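Local coordinates for protein putative ATP binding component of ABC-transporter (PDB 2R5O) that binds the O-antigen polysaccharide through this C-terminal immunoglobulin-like domain of Wzt, the probable ATP-hydrolysing component of an ABC transporter for polysaccharide export, at residues I55-V60 against G68-D73; T72-K77 against F128-D133; F84-P89 against R113-V118. All coordinates share one frame; numbering follows the deposited sequence.

Interaction 1. Residues I55-V60 against G68-D73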
ATOM      1  N   ILE A  55      -8.702 -18.091  -6.868  1.00 14.40           N
ATOM      2  CA  ILE A  55      -8.251 -17.252  -5.778  1.00 14.71           C
ATOM      3  C   ILE A  55      -8.402 -18.019  -4.491  1.00 14.33           C
ATOM      4  O   ILE A  55      -9.424 -18.687  -4.277  1.00 14.61           O
ATOM      5  CB  ILE A  55      -9.022 -15.914  -5.737  1.00 15.58           C
ATOM      6  CG1 ILE A  55      -8.767 -15.165  -7.064  1.00 17.03           C
ATOM      7  CG2 ILE A  55      -8.591 -15.058  -4.537  1.00 16.69           C
ATOM      8  CD1 ILE A  55      -9.557 -13.862  -7.268  1.00 17.73           C
ATOM      9  N   GLN A  56      -7.389 -17.977  -3.652  1.00 13.56           N
ATOM     10  CA  GLN A  56      -7.409 -18.690  -2.373  1.00 14.27           C
ATOM     11  C   GLN A  56      -6.678 -17.879  -1.334  1.00 14.12           C
ATOM     12  O   GLN A  56      -5.678 -17.236  -1.653  1.00 14.43           O
ATOM     13  CB  GLN A  56      -6.843 -20.088  -2.524  0.65 15.42           C
ATOM     14  CG  GLN A  56      -5.459 -20.090  -3.018  0.65 17.47           C
ATOM     15  CD  GLN A  56      -4.988 -21.453  -3.498  0.65 17.68           C
ATOM     16  OE1 GLN A  56      -5.799 -22.325  -3.841  0.65 21.07           O
ATOM     17  NE2 GLN A  56      -3.665 -21.637  -3.561  0.65 20.31           N
ATOM     18  N   SER A  57      -7.154 -17.910  -0.095  1.00 14.76           N
ATOM     19  CA  SER A  57      -6.439 -17.235   0.972  1.00 15.96           C
ATOM     20  C   SER A  57      -6.655 -17.998   2.271  1.00 16.85           C
ATOM     21  O   SER A  57      -7.773 -18.371   2.586  1.00 16.16           O
ATOM     22  CB  SER A  57      -6.959 -15.834   1.127  1.00 15.73           C
ATOM     23  OG  SER A  57      -6.225 -15.113   2.112  1.00 18.72           O
ATOM     24  N   ALA A  58      -5.573 -18.243   3.003  1.00 16.64           N
ATOM     25  CA  ALA A  58      -5.597 -18.974   4.281  1.00 17.49           C
ATOM     26  C   ALA A  58      -6.212 -20.352   4.059  1.00 16.89           C
ATOM     27  O   ALA A  58      -6.836 -20.926   4.946  1.00 17.76           O
ATOM     28  CB  ALA A  58      -6.368 -18.203   5.331  1.00 18.57           C
ATOM     29  N   GLY A  59      -5.965 -20.905   2.878  1.00 17.96           N
ATOM     30  CA  GLY A  59      -6.465 -22.225   2.529  1.00 18.68           C
ATOM     31  C   GLY A  59      -7.915 -22.299   2.077  1.00 18.69           C
ATOM     32  O   GLY A  59      -8.402 -23.379   1.757  1.00 22.12           O
ATOM     33  N   VAL A  60      -8.616 -21.167   2.114  1.00 16.22           N
ATOM     34  CA  VAL A  60     -10.008 -21.094   1.708  1.00 15.06           C
ATOM     35  C   VAL A  60     -10.057 -20.756   0.232  1.00 15.04           C
ATOM     36  O   VAL A  60      -9.494 -19.761  -0.222  1.00 16.28           O
ATOM     37  CB  VAL A  60     -10.783 -20.019   2.506  1.00 15.53           C
ATOM     38  CG1 VAL A  60     -12.229 -19.910   2.032  1.00 15.40           C
ATOM     39  CG2 VAL A  60     -10.693 -20.294   3.981  1.00 14.99           C
ATOM     40  N   GLY A  68      -7.873  -7.770   5.037  1.00 18.49           N
ATOM     41  CA  GLY A  68      -6.786  -6.807   4.915  1.00 18.00           C
ATOM     42  C   GLY A  68      -5.501  -7.352   5.515  1.00 18.99           C
ATOM     43  O   GLY A  68      -5.512  -7.886   6.636  1.00 19.26           O
ATOM     44  N   ASN A  69      -4.414  -7.248   4.750  1.00 18.54           N
ATOM     45  CA  ASN A  69      -3.042  -7.665   5.138  1.00 19.94           C
ATOM     46  C   ASN A  69      -2.755  -9.135   5.001  1.00 20.15           C
ATOM     47  O   ASN A  69      -1.611  -9.571   5.165  1.00 21.45           O
ATOM     48  CB  ASN A  69      -2.644  -7.181   6.533  1.00 20.72           C
ATOM     49  CG  ASN A  69      -2.894  -5.708   6.729  1.00 23.24           C
ATOM     50  OD1 ASN A  69      -3.417  -5.293   7.776  1.00 25.99           O
ATOM     51  ND2 ASN A  69      -2.579  -4.907   5.712  1.00 23.93           N
ATOM     52  N   GLN A  70      -3.759  -9.926   4.644  1.00 19.50           N
ATOM     53  CA  GLN A  70      -3.562 -11.372   4.538  1.00 19.52           C
ATOM     54  C   GLN A  70      -2.976 -11.784   3.179  1.00 19.22           C
ATOM     55  O   GLN A  70      -3.428 -11.305   2.127  1.00 21.25           O
ATOM     56  CB  GLN A  70      -4.883 -12.086   4.809  1.00 20.03           C
ATOM     57  CG  GLN A  70      -4.765 -13.554   5.007  1.00 20.99           C
ATOM     58  CD  GLN A  70      -5.996 -14.125   5.647  1.00 26.07           C
ATOM     59  OE1 GLN A  70      -6.260 -13.880   6.814  1.00 28.81           O
ATOM     60  NE2 GLN A  70      -6.772 -14.866   4.879  1.00 27.99           N
ATOM     61  N   GLN A  71      -2.042 -12.715   3.209  1.00 17.58           N
ATOM     62  CA  GLN A  71      -1.497 -13.336   1.968  1.00 18.83           C
ATOM     63  C   GLN A  71      -2.609 -14.041   1.178  1.00 17.48           C
ATOM     64  O   GLN A  71      -3.361 -14.840   1.738  1.00 18.26           O
ATOM     65  CB  GLN A  71      -0.446 -14.361   2.356  1.00 20.75           C
ATOM     66  CG  GLN A  71       0.551 -14.762   1.260  1.00 22.59           C
ATOM     67  CD  GLN A  71       1.577 -13.669   0.901  1.00 22.39           C
ATOM     68  OE1 GLN A  71       1.641 -12.624   1.522  1.00 25.84           O
ATOM     69  NE2 GLN A  71       2.374 -13.927  -0.113  1.00 23.42           N
ATOM     70  N   THR A  72      -2.719 -13.693  -0.101  1.00 15.49           N
ATOM     71  CA  THR A  72      -3.721 -14.257  -1.022  1.00 15.51           C
ATOM     72  C   THR A  72      -3.016 -14.743  -2.278  1.00 14.43           C
ATOM     73  O   THR A  72      -2.087 -14.081  -2.757  1.00 15.29           O
ATOM     74  CB  THR A  72      -4.802 -13.214  -1.359  1.00 15.36           C
ATOM     75  OG1 THR A  72      -5.462 -12.874  -0.140  1.00 17.13           O
ATOM     76  CG2 THR A  72      -5.784 -13.710  -2.362  1.00 15.26           C
ATOM     77  N   ASP A  73      -3.437 -15.895  -2.771  1.00 14.09           N
ATOM     78  CA  ASP A  73      -2.932 -16.467  -4.012  1.00 14.98           C
ATOM     79  C   ASP A  73      -3.903 -16.187  -5.147  1.00 14.53           C
ATOM     80  O   ASP A  73      -5.091 -16.470  -5.034  1.00 15.08           O
ATOM     81  CB  ASP A  73      -2.765 -17.982  -3.899  1.00 15.62           C
ATOM     82  CG  ASP A  73      -1.826 -18.410  -2.811  1.00 18.28           C
ATOM     83  OD1 ASP A  73      -0.848 -17.720  -2.484  1.00 17.68           O
ATOM     84  OD2 ASP A  73      -2.051 -19.524  -2.311  1.00 21.90           O
TER
HETATM   85  O   HOH W   1      -7.444 -12.736   2.018  1.00 24.65           O
HETATM   86  O   HOH W   2      -2.978 -17.308   2.679  1.00 24.42           O

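Interaction 2. Residues T72-K77 against F128-D133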
ATOM      1  N   THR A  72      -2.719 -13.693  -0.101  1.00 15.49           N
ATOM      2  CA  THR A  72      -3.721 -14.257  -1.022  1.00 15.51           C
ATOM      3  C   THR A  72      -3.016 -14.743  -2.278  1.00 14.43           C
ATOM      4  O   THR A  72      -2.087 -14.081  -2.757  1.00 15.29           O
ATOM      5  CB  THR A  72      -4.802 -13.214  -1.359  1.00 15.36           C
ATOM      6  OG1 THR A  72      -5.462 -12.874  -0.140  1.00 17.13           O
ATOM      7  CG2 THR A  72      -5.784 -13.710  -2.362  1.00 15.26           C
ATOM      8  N   ASP A  73      -3.437 -15.895  -2.771  1.00 14.09           N
ATOM      9  CA  ASP A  73      -2.932 -16.467  -4.012  1.00 14.98           C
ATOM     10  C   ASP A  73      -3.903 -16.187  -5.147  1.00 14.53           C
ATOM     11  O   ASP A  73      -5.091 -16.470  -5.034  1.00 15.08           O
ATOM     12  CB  ASP A  73      -2.765 -17.982  -3.899  1.00 15.62           C
ATOM     13  CG  ASP A  73      -1.826 -18.410  -2.811  1.00 18.28           C
ATOM     14  OD1 ASP A  73      -0.848 -17.720  -2.484  1.00 17.68           O
ATOM     15  OD2 ASP A  73      -2.051 -19.524  -2.311  1.00 21.90           O
ATOM     16  N   PHE A  74      -3.367 -15.647  -6.235  1.00 14.37           N
ATOM     17  CA  PHE A  74      -4.098 -15.310  -7.439  1.00 14.68           C
ATOM     18  C   PHE A  74      -3.508 -16.149  -8.557  1.00 14.58           C
ATOM     19  O   PHE A  74      -2.361 -15.918  -8.973  1.00 15.31           O
ATOM     20  CB  PHE A  74      -3.919 -13.822  -7.752  1.00 15.04           C
ATOM     21  CG  PHE A  74      -4.474 -12.906  -6.687  1.00 14.64           C
ATOM     22  CD1 PHE A  74      -5.810 -12.566  -6.666  1.00 14.65           C
ATOM     23  CD2 PHE A  74      -3.656 -12.372  -5.692  1.00 15.60           C
ATOM     24  CE1 PHE A  74      -6.300 -11.706  -5.706  1.00 15.26           C
ATOM     25  CE2 PHE A  74      -4.171 -11.546  -4.754  1.00 15.76           C
ATOM     26  CZ  PHE A  74      -5.494 -11.196  -4.769  1.00 15.30           C
ATOM     27  N   LEU A  75      -4.253 -17.146  -9.013  1.00 14.56           N
ATOM     28  CA  LEU A  75      -3.788 -18.117 -10.009  1.00 15.02           C
ATOM     29  C   LEU A  75      -4.529 -17.939 -11.315  1.00 14.78           C
ATOM     30  O   LEU A  75      -5.750 -17.714 -11.321  1.00 14.67           O
ATOM     31  CB  LEU A  75      -3.985 -19.561  -9.527  1.00 15.53           C
ATOM     32  CG  LEU A  75      -3.234 -19.915  -8.240  1.00 16.39           C
ATOM     33  CD1 LEU A  75      -4.094 -19.715  -7.001  1.00 17.35           C
ATOM     34  CD2 LEU A  75      -2.674 -21.321  -8.310  1.00 20.88           C
ATOM     35  N   MET A  76      -3.806 -18.067 -12.420  1.00 14.90           N
ATOM     36  CA  MET A  76      -4.395 -18.011 -13.748  1.00 15.46           C
ATOM     37  C   MET A  76      -3.918 -19.199 -14.571  1.00 14.92           C
ATOM     38  O   MET A  76      -2.755 -19.574 -14.491  1.00 16.25           O
ATOM     39  CB  MET A  76      -4.061 -16.677 -14.451  1.00 15.90           C
ATOM     40  CG  MET A  76      -2.579 -16.264 -14.366  1.00 17.15           C
ATOM     41  SD  MET A  76      -2.109 -14.756 -15.240  1.00 16.79           S
ATOM     42  CE  MET A  76      -2.088 -15.437 -16.842  1.00 17.12           C
ATOM     43  N   LYS A  77      -4.820 -19.786 -15.359  1.00 15.28           N
ATOM     44  CA  LYS A  77      -4.510 -20.921 -16.219  1.00 15.15           C
ATOM     45  C   LYS A  77      -4.571 -20.464 -17.665  1.00 15.31           C
ATOM     46  O   LYS A  77      -5.534 -19.814 -18.083  1.00 14.91           O
ATOM     47  CB  LYS A  77      -5.508 -22.043 -15.997  1.00 15.88           C
ATOM     48  CG  LYS A  77      -5.183 -23.282 -16.825  1.00 17.96           C
ATOM     49  CD  LYS A  77      -5.990 -24.519 -16.426  1.00 19.90           C
ATOM     50  CE  LYS A  77      -7.398 -24.441 -16.930  1.00 23.41           C
ATOM     51  NZ  LYS A  77      -8.107 -25.776 -16.905  1.00 22.39           N
ATOM     52  N   PHE A 128       0.447 -15.607  -8.509  1.00 15.09           N
ATOM     53  CA  PHE A 128       0.959 -14.401  -7.844  1.00 14.52           C
ATOM     54  C   PHE A 128       0.423 -14.447  -6.413  1.00 14.77           C
ATOM     55  O   PHE A 128      -0.788 -14.539  -6.214  1.00 16.80           O
ATOM     56  CB  PHE A 128       0.444 -13.131  -8.537  1.00 14.73           C
ATOM     57  CG  PHE A 128       1.017 -12.928  -9.909  1.00 14.29           C
ATOM     58  CD1 PHE A 128       2.148 -12.164 -10.065  1.00 14.64           C
ATOM     59  CD2 PHE A 128       0.424 -13.486 -11.018  1.00 16.15           C
ATOM     60  CE1 PHE A 128       2.701 -11.973 -11.303  1.00 15.83           C
ATOM     61  CE2 PHE A 128       0.980 -13.294 -12.271  1.00 15.89           C
ATOM     62  CZ  PHE A 128       2.099 -12.548 -12.405  1.00 15.63           C
ATOM     63  N   SER A 129       1.301 -14.373  -5.434  1.00 14.72           N
ATOM     64  CA  SER A 129       0.894 -14.427  -4.034  1.00 14.51           C
ATOM     65  C   SER A 129       1.321 -13.117  -3.376  1.00 14.81           C
ATOM     66  O   SER A 129       2.492 -12.758  -3.435  1.00 15.32           O
ATOM     67  CB  SER A 129       1.540 -15.609  -3.311  0.65 15.52           C
ATOM     68  OG  SER A 129       1.172 -16.838  -3.893  0.65 16.93           O
ATOM     69  N   LEU A 130       0.397 -12.438  -2.720  1.00 14.25           N
ATOM     70  CA  LEU A 130       0.697 -11.146  -2.154  1.00 15.58           C
ATOM     71  C   LEU A 130      -0.234 -10.858  -0.988  1.00 15.86           C
ATOM     72  O   LEU A 130      -1.348 -11.372  -0.932  1.00 15.24           O
ATOM     73  CB  LEU A 130       0.604 -10.044  -3.223  1.00 15.47           C
ATOM     74  CG  LEU A 130      -0.763  -9.920  -3.899  1.00 15.46           C
ATOM     75  CD1 LEU A 130      -1.640  -8.885  -3.226  1.00 17.97           C
ATOM     76  CD2 LEU A 130      -0.639  -9.631  -5.396  1.00 19.32           C
ATOM     77  N   PRO A 131       0.252 -10.029  -0.058  1.00 16.92           N
ATOM     78  CA  PRO A 131      -0.567  -9.585   1.054  1.00 18.02           C
ATOM     79  C   PRO A 131      -1.481  -8.460   0.581  1.00 16.44           C
ATOM     80  O   PRO A 131      -1.020  -7.484  -0.004  1.00 17.05           O
ATOM     81  CB  PRO A 131       0.466  -9.099   2.073  1.00 18.19           C
ATOM     82  CG  PRO A 131       1.557  -8.583   1.261  1.00 20.97           C
ATOM     83  CD  PRO A 131       1.609  -9.459   0.031  1.00 17.97           C
ATOM     84  N   VAL A 132      -2.768  -8.597   0.827  1.00 18.24           N
ATOM     85  CA  VAL A 132      -3.708  -7.637   0.290  1.00 18.04           C
ATOM     86  C   VAL A 132      -3.762  -6.427   1.254  1.00 18.11           C
ATOM     87  O   VAL A 132      -4.682  -6.273   2.075  1.00 18.92           O
ATOM     88  CB  VAL A 132      -5.061  -8.283   0.020  1.00 18.93           C
ATOM     89  CG1 VAL A 132      -6.026  -7.284  -0.611  1.00 19.24           C
ATOM     90  CG2 VAL A 132      -4.878  -9.510  -0.915  1.00 18.20           C
ATOM     91  N   ASP A 133      -2.745  -5.584   1.132  1.00 17.99           N
ATOM     92  CA  ASP A 133      -2.482  -4.450   2.067  1.00 16.92           C
ATOM     93  C   ASP A 133      -3.309  -3.196   1.629  1.00 16.94           C
ATOM     94  O   ASP A 133      -2.764  -2.175   1.220  1.00 17.74           O
ATOM     95  CB  ASP A 133      -0.965  -4.162   2.125  1.00 18.33           C
ATOM     96  CG  ASP A 133      -0.159  -5.216   2.865  1.00 18.37           C
ATOM     97  OD1 ASP A 133      -0.728  -6.055   3.573  1.00 21.46           O
ATOM     98  OD2 ASP A 133       1.093  -5.219   2.753  1.00 21.41           O
TER

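Interaction 3. Residues F84-P89 against R113-V118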
ATOM      1  N   PHE A  84       6.399 -20.294 -27.625  1.00 18.02           N
ATOM      2  CA  PHE A  84       6.930 -18.988 -27.270  1.00 18.41           C
ATOM      3  C   PHE A  84       8.170 -19.195 -26.400  1.00 18.35           C
ATOM      4  O   PHE A  84       8.157 -20.026 -25.485  1.00 19.20           O
ATOM      5  CB  PHE A  84       5.912 -18.179 -26.463  1.00 18.23           C
ATOM      6  CG  PHE A  84       4.661 -17.793 -27.219  1.00 18.10           C
ATOM      7  CD1 PHE A  84       4.632 -16.651 -28.008  1.00 17.56           C
ATOM      8  CD2 PHE A  84       3.495 -18.536 -27.086  1.00 17.95           C
ATOM      9  CE1 PHE A  84       3.465 -16.265 -28.670  1.00 18.74           C
ATOM     10  CE2 PHE A  84       2.340 -18.167 -27.752  1.00 17.03           C
ATOM     11  CZ  PHE A  84       2.325 -17.045 -28.544  1.00 17.61           C
ATOM     12  N   ASP A  85       9.205 -18.395 -26.633  1.00 17.97           N
ATOM     13  CA  ASP A  85      10.434 -18.464 -25.823  1.00 18.35           C
ATOM     14  C   ASP A  85      10.330 -17.815 -24.437  1.00 17.73           C
ATOM     15  O   ASP A  85      11.028 -18.227 -23.506  1.00 17.13           O
ATOM     16  CB  ASP A  85      11.611 -17.835 -26.575  1.00 19.20           C
ATOM     17  CG  ASP A  85      11.960 -18.577 -27.853  1.00 22.28           C
ATOM     18  OD1 ASP A  85      11.762 -19.813 -27.924  1.00 24.59           O
ATOM     19  OD2 ASP A  85      12.456 -17.911 -28.790  1.00 27.00           O
ATOM     20  N   CYS A  86       9.479 -16.792 -24.297  1.00 16.94           N
ATOM     21  CA  CYS A  86       9.413 -16.005 -23.075  1.00 17.34           C
ATOM     22  C   CYS A  86       8.012 -15.454 -22.831  1.00 16.78           C
ATOM     23  O   CYS A  86       7.633 -14.425 -23.387  1.00 18.94           O
ATOM     24  CB  CYS A  86      10.431 -14.863 -23.119  1.00 16.63           C
ATOM     25  SG  CYS A  86      10.517 -13.839 -21.618  1.00 19.65           S
ATOM     26  N   VAL A  87       7.228 -16.158 -22.030  1.00 15.58           N
ATOM     27  CA  VAL A  87       5.853 -15.739 -21.749  1.00 14.89           C
ATOM     28  C   VAL A  87       5.851 -15.047 -20.388  1.00 14.37           C
ATOM     29  O   VAL A  87       6.588 -15.438 -19.472  1.00 14.82           O
ATOM     30  CB  VAL A  87       4.823 -16.877 -21.833  1.00 15.22           C
ATOM     31  CG1 VAL A  87       4.919 -17.544 -23.208  1.00 15.19           C
ATOM     32  CG2 VAL A  87       5.030 -17.946 -20.746  1.00 16.11           C
ATOM     33  N   VAL A  88       5.002 -14.037 -20.262  1.00 13.94           N
ATOM     34  CA  VAL A  88       5.040 -13.131 -19.141  1.00 13.99           C
ATOM     35  C   VAL A  88       3.608 -12.879 -18.682  1.00 13.51           C
ATOM     36  O   VAL A  88       2.889 -12.047 -19.236  1.00 14.13           O
ATOM     37  CB  VAL A  88       5.691 -11.809 -19.558  1.00 14.23           C
ATOM     38  CG1 VAL A  88       5.713 -10.832 -18.405  1.00 14.46           C
ATOM     39  CG2 VAL A  88       7.133 -12.062 -20.051  1.00 15.93           C
ATOM     40  N   PRO A  89       3.158 -13.638 -17.677  1.00 13.46           N
ATOM     41  CA  PRO A  89       1.875 -13.364 -17.046  1.00 13.76           C
ATOM     42  C   PRO A  89       1.956 -12.127 -16.177  1.00 13.26           C
ATOM     43  O   PRO A  89       3.023 -11.813 -15.657  1.00 13.48           O
ATOM     44  CB  PRO A  89       1.619 -14.596 -16.193  1.00 14.03           C
ATOM     45  CG  PRO A  89       2.964 -15.142 -15.936  1.00 16.25           C
ATOM     46  CD  PRO A  89       3.812 -14.835 -17.124  1.00 13.72           C
ATOM     47  N   ARG A 113      14.293 -13.224 -12.225  1.00 16.82           N
ATOM     48  CA  ARG A 113      14.607 -14.650 -12.042  1.00 17.50           C
ATOM     49  C   ARG A 113      13.918 -15.523 -13.088  1.00 17.79           C
ATOM     50  O   ARG A 113      14.521 -16.449 -13.638  1.00 18.75           O
ATOM     51  CB  ARG A 113      14.143 -15.094 -10.647  1.00 16.99           C
ATOM     52  CG  ARG A 113      14.534 -16.519 -10.280  1.00 17.35           C
ATOM     53  CD  ARG A 113      13.902 -16.983  -8.955  1.00 17.35           C
ATOM     54  NE  ARG A 113      12.454 -17.187  -9.096  1.00 16.94           N
ATOM     55  CZ  ARG A 113      11.523 -16.485  -8.458  1.00 16.01           C
ATOM     56  NH1 ARG A 113      11.839 -15.524  -7.616  1.00 15.28           N
ATOM     57  NH2 ARG A 113      10.238 -16.735  -8.692  1.00 17.83           N
ATOM     58  N   GLU A 114      12.626 -15.280 -13.280  1.00 18.48           N
ATOM     59  CA  GLU A 114      11.782 -16.152 -14.086  1.00 18.88           C
ATOM     60  C   GLU A 114      11.926 -15.895 -15.568  1.00 19.32           C
ATOM     61  O   GLU A 114      11.795 -14.744 -16.015  1.00 19.93           O
ATOM     62  CB  GLU A 114      10.309 -15.908 -13.720  1.00 20.42           C
ATOM     63  CG  GLU A 114       9.961 -16.356 -12.313  1.00 21.46           C
ATOM     64  CD  GLU A 114       9.676 -17.836 -12.169  1.00 22.56           C
ATOM     65  OE1 GLU A 114       9.384 -18.508 -13.184  1.00 24.45           O
ATOM     66  OE2 GLU A 114       9.707 -18.313 -11.023  1.00 22.58           O
ATOM     67  N   ASN A 115      12.167 -16.969 -16.311  1.00 19.36           N
ATOM     68  CA  ASN A 115      12.005 -16.981 -17.765  1.00 19.99           C
ATOM     69  C   ASN A 115      11.267 -18.246 -18.136  1.00 19.56           C
ATOM     70  O   ASN A 115      11.755 -19.338 -17.887  1.00 21.33           O
ATOM     71  CB  ASN A 115      13.330 -16.917 -18.526  1.00 21.14           C
ATOM     72  CG  ASN A 115      13.119 -16.732 -20.022  1.00 23.57           C
ATOM     73  OD1 ASN A 115      13.024 -15.606 -20.501  1.00 25.63           O
ATOM     74  ND2 ASN A 115      12.982 -17.839 -20.760  1.00 26.25           N
ATOM     75  N   ILE A 116      10.107 -18.078 -18.760  1.00 18.78           N
ATOM     76  CA  ILE A 116       9.162 -19.156 -19.002  1.00 18.50           C
ATOM     77  C   ILE A 116       8.979 -19.393 -20.497  1.00 17.94           C
ATOM     78  O   ILE A 116       8.502 -18.525 -21.213  1.00 17.24           O
ATOM     79  CB  ILE A 116       7.794 -18.827 -18.366  1.00 17.68           C
ATOM     80  CG1 ILE A 116       7.966 -18.364 -16.898  1.00 19.04           C
ATOM     81  CG2 ILE A 116       6.890 -20.037 -18.437  1.00 19.06           C
ATOM     82  CD1 ILE A 116       6.784 -17.615 -16.342  1.00 20.63           C
ATOM     83  N   SER A 117       9.354 -20.579 -20.960  1.00 18.64           N
ATOM     84  CA  SER A 117       9.128 -20.981 -22.350  1.00 18.35           C
ATOM     85  C   SER A 117       8.023 -22.024 -22.387  1.00 18.28           C
ATOM     86  O   SER A 117       7.863 -22.804 -21.457  1.00 19.48           O
ATOM     87  CB  SER A 117      10.403 -21.522 -22.982  0.65 18.90           C
ATOM     88  OG  SER A 117      10.866 -22.623 -22.237  0.65 19.99           O
ATOM     89  N   VAL A 118       7.275 -22.021 -23.475  1.00 17.58           N
ATOM     90  CA  VAL A 118       6.158 -22.937 -23.667  1.00 18.13           C
ATOM     91  C   VAL A 118       6.164 -23.481 -25.084  1.00 17.66           C
ATOM     92  O   VAL A 118       6.755 -22.884 -25.990  1.00 17.65           O
ATOM     93  CB  VAL A 118       4.794 -22.271 -23.410  1.00 17.81           C
ATOM     94  CG1 VAL A 118       4.751 -21.702 -21.991  1.00 19.04           C
ATOM     95  CG2 VAL A 118       4.499 -21.216 -24.449  1.00 18.49           C
TER
HETATM   96  O   HOH W   3       9.225 -15.406 -19.083  1.00 15.46           O

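Interaction 1. Residues I55-V60 against G68-D73
Gln56 and Asp73 form an antiparallel hydrogen-bonded pair at the end of strand 48-57, where it runs beside the start of strand 71-80 in the four-stranded antiparallel sheet. The short strand axes approach to 4.7 Å with their directions 153° apart. Both backbone bonds of the pair are made: Gln56 N gives to Asp73 O at 3.1 Å, and Asp73 N returns a bond to Gln56 O at 2.8 Å. Their side chains lie on one face of the sheet and, in the Gln56 conformer described (one of two), add a third bond, Gln56 NE2 to Asp73 OD2, 2.9 Å. Gln56 CG sits between its own backbone N and carbonyl carbon (chi1 59°), and the chain then extends over Asp73, with the amide and carboxylate planes 60° apart. NE2 meets OD2 on its anti side, while OD1 is taken by Ser129. On the opposite face, Ser57 OG has three hydrogen-bond partners. It accepts from Gln70 NE2 at 2.8 Å, the donor hydrogen pointing almost straight at it, and gives its own proton to Gln71 O at 2.9 Å from above the carbonyl plane. A water donates to it and also reaches Thr72 OG1. On this same face Ile55 CG2 packs on Thr72 CG2 at 3.8 Å. A second water links Ala58 N to Gln71 O. Ser57 to Val60 form a type I' turn, closed by reciprocal backbone bonds between Ser57 and Val60, the tight two-residue beta hairpin joining strands 48-57 and 60-61 at the margin of an immunoglobulin-like sandwich.

Interaction 2. Residues T72-K77 against F128-D133
Phe74 and Leu130 cross at about a right angle on the face of the sheet turned to the interior, the leucine meeting the CD2-CE2 side of the ring, with Leu130 CG 3.9 Å from Phe74 CE2. Val132 CG2 comes to the edge of the same ring near CZ and also lies against Thr72 OG1 at 3.5 Å, while Thr72 CG2 rests over one ring face toward the rim. Phe128 stands beside Phe74, with Phe74 CB and Phe128 CB 4.5 Å apart. The Phe128 ring meets Phe184 of the second subunit edge-to-face. On the reverse face Ser129 OG, in the conformer described (one of two), gives its proton to Asp73 OD1 at 2.6 Å, arriving 41° out of the carboxylate plane. Four backbone bonds fix the register, two in the Thr72-Leu130 pair and two in Phe74-Phe128; Phe74 N to Phe128 O is 2.8 Å. Ser129 and Phe128 also pair with a strand of the second subunit, extending the sheet across the interface. The chemistry is therefore two-sided: largely apolar groups pack on the inner face, whereas on the other the hydroxyl given to Asp73 OD1 would probably help stabilise the charged carboxylate.

Interaction 3. Residues F84-P89 against R113-V118
Ile116, Val118 and Val87 give up the most surface here, and their methyl groups form an apolar seam between strand 84-95 and the weakly bonded strand 116-118. Val87 and Ile116 cross at about a right angle, CG2 of Val87 lying 3.6 Å from CG2 of Ile116. The far end of Ile116 reaches the proline ring tip to tip, CD1 to Pro89 CD. Val118 meets both methyls of Val87, with Val118 CG2 3.9 Å from Val87 CG1, and touches the Phe84 ring at its edge, in the ring plane, beside CD2. Phe84 and Val118 exchange two backbone bonds, Val118 N to Phe84 O being 3.0 Å, and Val87 N adds one to Ile116 O at 2.8 Å. Between Phe84 and Val87 the chain turns a corner at Asp85, whose carbonyl O receives a long, weak bond from Asn115 ND2. One water bridges Val87 O and Ile116 N. The short segments 86-89 and 116-118 run 113° apart in direction. Phe80 of strand 71-80 packs on Val87 and Val118, Ile145 of strand 137-147 covers Val87 and Pro89, Phe126 of strand 123-131 meets Ile116, and Phe184 of the second subunit packs on Ile116 and Pro89.

Overall arrangement
From the N terminus, interaction 1 closes first, joining strand 48-57 to strand 71-80 across seven residues that include the end of strand 60-61 and strand 66-67. Interaction 2 begins on the same strand, sharing Thr72 and Asp73, and returns only after 50 intervening residues to strand 123-131. Interaction 3 opens and closes wholly within that long excursion, binding strand 84-95 to 116-118. The first two line up neighbouring strands of one sheet, their centres 7 Å apart, whereas interaction 3 belongs to the other sheet. Residues 72-77 and 128-133 meet 84-89 through Met76 and Phe128 against Pro89, and interactions 2 and 3 both touch the second subunit.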